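Side-chain contact in malarial CLPB2 atpase/hsp101 protein (Plasmodium falciparum, PDB 4IRF), which probably acts as an ATP-hydrolysing ClpA/ClpB-family chaperone that unfolds and translocates proteins, this piece being its N-terminal cargo-binding domain: residues 18-23 and 115-120. Numbering follows the deposited sequence.
Sequences NILNAG and EHLLSG
In the mostly helical Clp N-terminal (Clp R) domain, helix 14-29 meets helix 114-121 near the centre of the chain through Ile19 and Leu117, both buried, and the partly exposed Leu20. The evidence for a side-chain-mediated contact is the spacing: the nearest CA atoms, those of Ile19 and Leu117, stand 9.5 Å apart, and just 104 Å² in total is buried over the two segments. Leu117 bridges the gap. With CG anti to its backbone N (chi1 -175°), it extends toward helix 14-29 and presents CD2 to both partners, contributing more than half of the buried surface. Ile19 also points across, and its chi1 of -78° sets CG2 anti to the backbone N, so that this methyl, rather than the longer CG1 branch, does the touching; the two side chains run past each other in opposite directions. The Leu20 contact is looser, its CD2 lying 4.4 Å from Leu117 CD2. The surroundings are mostly apolar: Ile19 packs on Ala43 and Leu44 and Leu20 on Ile40 of helix 37-46, while Leu117 also touches Thr96 and Leu97 of helix 91-106. Apolar contacts between methyl groups make up the contact, whose closest approach is Ile19 CG2 to Leu117 CD2 at 3.9 Å.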
ATOM      1  N   ASN A  18       4.465  -9.147   4.155  1.00 23.21           N
ATOM      2  CA  ASN A  18       5.725  -8.456   4.425  1.00 25.33           C
ATOM      3  C   ASN A  18       5.624  -6.939   4.263  1.00 26.24           C
ATOM      4  O   ASN A  18       6.216  -6.179   5.032  1.00 23.74           O
ATOM      5  CB  ASN A  18       6.858  -9.022   3.560  1.00 30.99           C
ATOM      6  CG  ASN A  18       7.226 -10.450   3.950  1.00 31.08           C
ATOM      7  OD1 ASN A  18       6.968 -10.892   5.081  1.00 34.93           O
ATOM      8  ND2 ASN A  18       7.846 -11.178   3.018  1.00 36.64           N
ATOM      9  N   ILE A  19       4.877  -6.501   3.257  1.00 20.54           N
ATOM     10  CA  ILE A  19       4.595  -5.091   3.100  1.00 22.91           C
ATOM     11  C   ILE A  19       3.825  -4.559   4.319  1.00 19.61           C
ATOM     12  O   ILE A  19       4.144  -3.488   4.835  1.00 22.85           O
ATOM     13  CB  ILE A  19       3.788  -4.793   1.798  1.00 19.12           C
ATOM     14  CG1 ILE A  19       4.741  -4.817   0.602  1.00 21.37           C
ATOM     15  CG2 ILE A  19       3.195  -3.418   1.813  1.00 21.62           C
ATOM     16  CD1 ILE A  19       4.040  -5.068  -0.697  1.00 21.98           C
ATOM     17  N   LEU A  20       2.794  -5.289   4.742  1.00 19.92           N
ATOM     18  CA  LEU A  20       2.025  -4.876   5.915  1.00 19.21           C
ATOM     19  C   LEU A  20       2.901  -4.794   7.159  1.00 24.58           C
ATOM     20  O   LEU A  20       2.830  -3.827   7.900  1.00 25.61           O
ATOM     21  CB  LEU A  20       0.874  -5.838   6.150  1.00 20.06           C
ATOM     22  CG  LEU A  20      -0.163  -5.860   5.043  1.00 21.70           C
ATOM     23  CD1 LEU A  20      -1.187  -6.972   5.338  1.00 24.60           C
ATOM     24  CD2 LEU A  20      -0.860  -4.511   4.950  1.00 25.78           C
ATOM     25  N   ASN A  21       3.750  -5.789   7.378  1.00 21.19           N
ATOM     26  CA  ASN A  21       4.633  -5.745   8.547  1.00 26.12           C
ATOM     27  C   ASN A  21       5.692  -4.639   8.462  1.00 25.60           C
ATOM     28  O   ASN A  21       6.077  -4.044   9.474  1.00 28.33           O
ATOM     29  CB  ASN A  21       5.299  -7.097   8.756  1.00 27.73           C
ATOM     30  CG  ASN A  21       4.337  -8.150   9.264  1.00 27.77           C
ATOM     31  OD1 ASN A  21       3.346  -7.826   9.912  1.00 36.02           O
ATOM     32  ND2 ASN A  21       4.654  -9.430   9.012  1.00 34.31           N
ATOM     33  N   ALA A  22       6.187  -4.365   7.257  1.00 23.87           N
ATOM     34  CA  ALA A  22       7.112  -3.240   7.109  1.00 25.37           C
ATOM     35  C   ALA A  22       6.371  -1.939   7.379  1.00 28.79           C
ATOM     36  O   ALA A  22       6.938  -0.944   7.899  1.00 27.15           O
ATOM     37  CB  ALA A  22       7.763  -3.209   5.711  1.00 23.23           C
ATOM     38  N   GLY A  23       5.105  -1.902   6.971  1.00 24.00           N
ATOM     39  CA  GLY A  23       4.271  -0.755   7.225  1.00 23.81           C
ATOM     40  C   GLY A  23       4.146  -0.463   8.718  1.00 26.12           C
ATOM     41  O   GLY A  23       4.177   0.702   9.120  1.00 27.02           O
ATOM     42  N   GLU A 115      -0.882  -5.791  -6.114  1.00 21.01           N
ATOM     43  CA  GLU A 115      -1.750  -4.933  -6.921  1.00 18.91           C
ATOM     44  C   GLU A 115      -3.101  -4.748  -6.248  1.00 18.65           C
ATOM     45  O   GLU A 115      -3.744  -3.709  -6.412  1.00 23.15           O
ATOM     46  CB  GLU A 115      -2.013  -5.569  -8.287  1.00 23.26           C
ATOM     47  CG  GLU A 115      -0.761  -5.667  -9.181  1.00 32.45           C
ATOM     48  CD  GLU A 115       0.091  -6.906  -8.928  1.00 22.84           C
ATOM     49  OE1 GLU A 115      -0.073  -7.611  -7.900  1.00 27.78           O
ATOM     50  OE2 GLU A 115       0.966  -7.181  -9.796  1.00 29.90           O
ATOM     51  N   HIS A 116      -3.560  -5.776  -5.547  1.00 20.78           N
ATOM     52  CA  HIS A 116      -4.867  -5.712  -4.883  1.00 17.35           C
ATOM     53  C   HIS A 116      -4.797  -4.787  -3.670  1.00 19.54           C
ATOM     54  O   HIS A 116      -5.709  -3.998  -3.431  1.00 20.77           O
ATOM     55  CB  HIS A 116      -5.319  -7.120  -4.499  1.00 20.81           C
ATOM     56  CG  HIS A 116      -5.349  -8.039  -5.684  1.00 23.40           C
ATOM     57  ND1 HIS A 116      -4.554  -9.161  -5.772  1.00 25.33           N
ATOM     58  CD2 HIS A 116      -6.020  -7.953  -6.857  1.00 25.42           C
ATOM     59  CE1 HIS A 116      -4.765  -9.750  -6.942  1.00 26.22           C
ATOM     60  NE2 HIS A 116      -5.648  -9.039  -7.615  1.00 23.86           N
ATOM     61  N   LEU A 117      -3.677  -4.850  -2.966  1.00 21.47           N
ATOM     62  CA  LEU A 117      -3.395  -3.934  -1.876  1.00 23.47           C
ATOM     63  C   LEU A 117      -3.309  -2.525  -2.432  1.00 18.66           C
ATOM     64  O   LEU A 117      -3.879  -1.571  -1.859  1.00 23.08           O
ATOM     65  CB  LEU A 117      -2.105  -4.364  -1.164  1.00 21.33           C
ATOM     66  CG  LEU A 117      -1.704  -3.599   0.068  1.00 24.25           C
ATOM     67  CD1 LEU A 117      -2.816  -3.619   1.124  1.00 22.56           C
ATOM     68  CD2 LEU A 117      -0.458  -4.239   0.612  1.00 22.63           C
ATOM     69  N   LEU A 118      -2.656  -2.373  -3.594  1.00 18.96           N
ATOM     70  CA  LEU A 118      -2.565  -1.061  -4.220  1.00 22.08           C
ATOM     71  C   LEU A 118      -3.969  -0.498  -4.487  1.00 22.87           C
ATOM     72  O   LEU A 118      -4.253   0.675  -4.192  1.00 23.56           O
ATOM     73  CB  LEU A 118      -1.703  -1.123  -5.507  1.00 25.27           C
ATOM     74  CG  LEU A 118      -1.385   0.244  -6.117  1.00 32.09           C
ATOM     75  CD1 LEU A 118      -0.224   0.898  -5.415  1.00 32.44           C
ATOM     76  CD2 LEU A 118      -1.102   0.082  -7.602  1.00 33.64           C
ATOM     77  N   SER A 119      -4.875  -1.344  -4.988  1.00 20.63           N
ATOM     78  CA  SER A 119      -6.225  -0.900  -5.284  1.00 18.32           C
ATOM     79  C   SER A 119      -6.925  -0.463  -3.993  1.00 21.78           C
ATOM     80  O   SER A 119      -7.583   0.580  -3.936  1.00 24.28           O
ATOM     81  CB  SER A 119      -6.999  -2.042  -5.953  1.00 22.50           C
ATOM     82  OG  SER A 119      -8.313  -1.617  -6.226  1.00 26.90           O
ATOM     83  N   GLY A 120      -6.737  -1.248  -2.939  1.00 18.53           N
ATOM     84  CA  GLY A 120      -7.319  -0.916  -1.647  1.00 17.25           C
ATOM     85  C   GLY A 120      -6.813   0.401  -1.081  1.00 17.21           C
ATOM     86  O   GLY A 120      -7.592   1.249  -0.591  1.00 20.77           O
TER